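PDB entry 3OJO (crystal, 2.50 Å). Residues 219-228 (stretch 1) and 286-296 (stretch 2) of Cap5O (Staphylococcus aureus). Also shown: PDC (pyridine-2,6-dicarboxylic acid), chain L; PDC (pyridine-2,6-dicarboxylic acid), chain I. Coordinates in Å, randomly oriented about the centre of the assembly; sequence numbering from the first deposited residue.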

# COMPACT_ATOMS: atom_id res chain seq x y z
N ASN B 219 0.56 1.63 10.75
CA ASN B 219 -0.58 2.52 10.68
C ASN B 219 -0.67 3.26 9.35
O ASN B 219 -1.78 3.48 8.84
N THR B 220 0.48 3.68 8.82
CA THR B 220 0.71 4.41 7.58
C THR B 220 0.44 3.55 6.34
O THR B 220 -0.26 4.00 5.43
N TYR B 221 0.98 2.30 6.31
CA TYR B 221 0.72 1.37 5.22
C TYR B 221 -0.78 1.19 5.10
O TYR B 221 -1.32 1.23 4.00
N ARG B 222 -1.44 1.02 6.25
CA ARG B 222 -2.89 0.84 6.31
C ARG B 222 -3.67 2.09 5.86
O ARG B 222 -4.64 1.93 5.16
N ASP B 223 -3.22 3.30 6.23
CA ASP B 223 -3.92 4.54 5.89
C ASP B 223 -3.81 4.89 4.42
O ASP B 223 -4.82 5.22 3.81
N VAL B 224 -2.60 4.81 3.86
CA VAL B 224 -2.28 5.09 2.47
C VAL B 224 -3.04 4.09 1.56
O VAL B 224 -3.56 4.48 0.49
N ASN B 225 -3.11 2.81 1.99
CA ASN B 225 -3.79 1.77 1.22
C ASN B 225 -5.33 1.90 1.24
O ASN B 225 -5.99 1.64 0.22
N ILE B 226 -5.87 2.37 2.37
CA ILE B 226 -7.29 2.65 2.52
C ILE B 226 -7.62 3.86 1.64
O ILE B 226 -8.60 3.82 0.92
N ALA B 227 -6.75 4.90 1.64
CA ALA B 227 -6.87 6.10 0.78
C ALA B 227 -6.92 5.66 -0.70
O ALA B 227 -7.76 6.15 -1.45
N LEU B 228 -6.05 4.72 -1.09
CA LEU B 228 -6.02 4.17 -2.45
C LEU B 228 -7.36 3.54 -2.85
O LEU B 228 -7.89 3.85 -3.91
N LYS B 286 4.59 13.89 1.58
CA LYS B 286 3.57 14.21 0.58
C LYS B 286 2.52 13.10 0.36
O LYS B 286 1.33 13.43 0.31
N LEU B 287 2.93 11.81 0.25
CA LEU B 287 2.02 10.67 0.08
C LEU B 287 1.15 10.47 1.28
O LEU B 287 -0.05 10.24 1.13
N ILE B 288 1.75 10.53 2.49
CA ILE B 288 1.04 10.38 3.76
C ILE B 288 -0.04 11.47 3.89
O ILE B 288 -1.18 11.15 4.23
N GLN B 289 0.31 12.73 3.58
CA GLN B 289 -0.59 13.89 3.61
C GLN B 289 -1.79 13.70 2.68
O GLN B 289 -2.94 13.87 3.10
N THR B 290 -1.52 13.33 1.41
CA THR B 290 -2.52 13.05 0.38
C THR B 290 -3.48 11.94 0.84
O THR B 290 -4.69 12.11 0.72
N GLY B 291 -2.92 10.85 1.39
CA GLY B 291 -3.68 9.73 1.93
C GLY B 291 -4.67 10.16 3.00
O GLY B 291 -5.79 9.68 3.04
N ARG B 292 -4.23 11.06 3.87
CA ARG B 292 -4.99 11.64 4.98
C ARG B 292 -6.11 12.56 4.44
O ARG B 292 -7.25 12.49 4.91
N GLU B 293 -5.77 13.37 3.42
CA GLU B 293 -6.70 14.27 2.74
C GLU B 293 -7.86 13.49 2.13
O GLU B 293 -9.01 13.90 2.31
N ILE B 294 -7.55 12.34 1.44
CA ILE B 294 -8.52 11.45 0.81
C ILE B 294 -9.41 10.83 1.86
O ILE B 294 -10.63 10.90 1.73
N ASN B 295 -8.81 10.31 2.94
CA ASN B 295 -9.56 9.71 4.05
C ASN B 295 -10.46 10.69 4.80
O ASN B 295 -11.58 10.31 5.19
N ASN B 296 -10.00 11.95 4.92
CA ASN B 296 -10.75 13.03 5.55
C ASN B 296 -11.94 13.47 4.69
O ASN B 296 -12.92 13.98 5.24

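Helix pairs often combine close contacts at small residues with polar side chains that reach across the seam. Residues 219-228 and 286-296 of Cap5O are an example. Their axes cross at 56° with a closest approach of 8.4 Å, and the backbones come nearest at Val-224 and Gly-291, whose CA atoms lie 4.9 Å apart.

At the start of stretch 1, Asn-219 (chi1 m) is out of reach of the second helix; its OD1 instead lies 3.5 Å from C5 of the pyridine-2,6-dicarboxylic acid of chain L. Thr-220, also m, points sideways and rests its methyl on the partner, CG2 lying 3.7 Å from CG1 of Ile-288 (m, t), while its hydroxyl is satisfied elsewhere in the structure. Tyr-221 and Arg-222 take no part in the helix contact. The extended Arg-222 (t, t, t) lies beside the two bound ligands: its CD is 3.5 Å from C3 of the chain L molecule, and O1 of the chain I molecule sits over one face of its guanidinium, 3.6 Å from NE.

Asp-223 is the polar centre. Its CB leaves sideways, but the t rotamer brings the carboxylate nearer to the second helix, where it forms a salt bridge with Arg-292. The arginine's CB points away, and its side chain folds back, with chi1 m and chi2 at -91°. The resulting hydrogen bonds are weak: Arg-292 NE to Asp-223 OD2 at 3.3 Å and Arg-292 NH2 to Asp-223 OD1 at 3.4 Å. Arg-292 NH1 is held within its own helix by Asn-296 OD1, 2.7 Å away. Asn-295 (m) points toward stretch 1 and donates from ND2 to the backbone O of Asp-223 at 3.1 Å, so that this carbonyl accepts two hydrogen bonds, the other being the helical one from Ala-227 N.

Val-224 (t) returns the seam to apolar packing: its CG1 meets CD2 of Leu-287 (t, p) at 4.0 Å, and its CG2 lies 4.4 Å from Ile-288 CA. Asn-225 points away and finds its partners elsewhere in the structure. Ile-226 (m, t) makes a marginal contact, its CG2 3.8 Å from Asn-295 OD1.

Ala-227 points toward the partner and has the largest covered area of any residue here. Its methyl reaches the backbone directly, CB lying 3.3 Å from Gly-291 O, and approaches Ile-294 CB at 4.2 Å; Ala-227 CA is 3.3 Å from Asn-295 OD1. Leu-228 (t, p) then turns away, ending the contact within this stretch.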

# COMPACT_ATOMS: atom_id res chain seq x y z
CB ASN B 219 -0.52 3.51 11.84
CG ASN B 219 -0.84 2.91 13.19
OD1 ASN B 219 -1.06 1.71 13.32
ND2 ASN B 219 -0.85 3.74 14.24
CB THR B 220 2.10 5.00 7.63
OG1 THR B 220 2.15 5.89 8.74
CG2 THR B 220 2.45 5.74 6.38
CB TYR B 221 1.40 0.01 5.45
CG TYR B 221 0.95 -1.06 4.46
CD1 TYR B 221 1.52 -1.14 3.19
CD2 TYR B 221 -0.05 -1.96 4.79
CE1 TYR B 221 1.10 -2.12 2.28
CE2 TYR B 221 -0.47 -2.93 3.89
CZ TYR B 221 0.09 -3.00 2.63
OH TYR B 221 -0.34 -3.96 1.75
CB ARG B 222 -3.29 0.35 7.72
CG ARG B 222 -4.78 0.14 7.88
CD ARG B 222 -5.19 -0.25 9.28
NE ARG B 222 -6.64 -0.14 9.47
CZ ARG B 222 -7.56 -0.97 8.96
NH1 ARG B 222 -7.18 -2.01 8.22
NH2 ARG B 222 -8.85 -0.76 9.18
CB ASP B 223 -3.47 5.71 6.80
CG ASP B 223 -4.39 6.92 6.78
OD1 ASP B 223 -5.47 6.85 7.38
OD2 ASP B 223 -4.01 7.93 6.18
CB VAL B 224 -0.74 5.07 2.24
CG1 VAL B 224 -0.39 5.12 0.75
CG2 VAL B 224 -0.03 6.23 2.99
CB ASN B 225 -3.29 0.39 1.59
CG ASN B 225 -2.05 0.06 0.83
OD1 ASN B 225 -0.93 0.24 1.30
ND2 ASN B 225 -2.22 -0.31 -0.42
CB ILE B 226 -7.72 2.81 4.00
CG1 ILE B 226 -7.68 1.43 4.72
CG2 ILE B 226 -9.12 3.45 4.09
CD1 ILE B 226 -8.01 1.49 6.29
CB ALA B 227 -5.70 7.03 1.02
CB LEU B 228 -4.84 3.20 -2.62
CG LEU B 228 -4.74 2.48 -3.98
CD1 LEU B 228 -4.71 3.46 -5.13
CD2 LEU B 228 -3.54 1.61 -4.01
CB LYS B 286 4.22 14.71 -0.73
CG LYS B 286 3.28 15.29 -1.79
CD LYS B 286 2.46 16.52 -1.36
CE LYS B 286 1.04 16.52 -1.92
NZ LYS B 286 1.00 16.51 -3.41
CB LEU B 287 2.79 9.37 -0.20
CG LEU B 287 1.98 8.20 -0.79
CD1 LEU B 287 1.60 8.45 -2.25
CD2 LEU B 287 2.78 6.96 -0.75
CB ILE B 288 2.00 10.32 4.99
CG1 ILE B 288 2.92 9.08 4.88
CG2 ILE B 288 1.22 10.30 6.32
CD1 ILE B 288 4.23 9.14 5.64
CB GLN B 289 0.20 15.14 3.21
CG GLN B 289 -0.55 16.46 3.34
CD GLN B 289 0.27 17.59 2.77
OE1 GLN B 289 0.61 17.61 1.57
NE2 GLN B 289 0.61 18.55 3.61
CB THR B 290 -1.82 12.75 -0.94
OG1 THR B 290 -0.90 13.81 -1.22
CG2 THR B 290 -2.79 12.58 -2.09
CB ARG B 292 -4.04 12.43 5.90
CG ARG B 292 -3.26 11.58 6.89
CD ARG B 292 -3.98 11.42 8.21
NE ARG B 292 -5.03 10.39 8.16
CZ ARG B 292 -6.34 10.63 8.18
NH1 ARG B 292 -6.79 11.88 8.28
NH2 ARG B 292 -7.21 9.63 8.10
CB GLU B 293 -5.99 15.09 1.65
CG GLU B 293 -5.11 16.22 2.19
CD GLU B 293 -4.12 16.88 1.24
OE1 GLU B 293 -3.27 17.66 1.73
OE2 GLU B 293 -4.20 16.65 0.01
CB ILE B 294 -7.88 10.41 -0.17
CG1 ILE B 294 -7.17 11.10 -1.35
CG2 ILE B 294 -8.90 9.41 -0.70
CD1 ILE B 294 -5.98 10.37 -1.85
CB ASN B 295 -8.65 8.89 4.97
CG ASN B 295 -8.06 7.68 4.29
OD1 ASN B 295 -8.61 7.12 3.34
ND2 ASN B 295 -6.91 7.23 4.76
CB ASN B 296 -9.84 14.25 5.82
CG ASN B 296 -8.89 14.10 6.98
OD1 ASN B 296 -9.07 13.27 7.89
ND2 ASN B 296 -7.85 14.88 6.96
N1 PDC L . -3.66 -2.81 12.38
C2 PDC L . -3.77 -3.17 11.10
C3 PDC L . -2.83 -2.65 10.22
C4 PDC L . -1.88 -1.74 10.75
C5 PDC L . -1.85 -1.43 12.12
C6 PDC L . -2.79 -2.02 12.92
C7 PDC L . -4.87 -4.13 10.77
O1 PDC L . -5.02 -4.54 9.63
O2 PDC L . -5.69 -4.54 11.79
C8 PDC L . -2.92 -1.86 14.38
O3 PDC L . -2.15 -1.16 15.04
O4 PDC L . -3.93 -2.53 14.98
N1 PDC I . -7.61 -4.44 13.60
C2 PDC I . -8.03 -3.22 13.12
C3 PDC I . -9.29 -3.03 12.47
C4 PDC I . -10.11 -4.16 12.34
C5 PDC I . -9.65 -5.39 12.88
C6 PDC I . -8.38 -5.53 13.52
C7 PDC I . -7.13 -2.08 13.26
O1 PDC I . -7.42 -0.94 12.88
O2 PDC I . -5.99 -2.38 13.90
C8 PDC I . -7.92 -6.89 14.02
O3 PDC I . -8.59 -7.89 13.94
O4 PDC I . -6.75 -7.10 14.60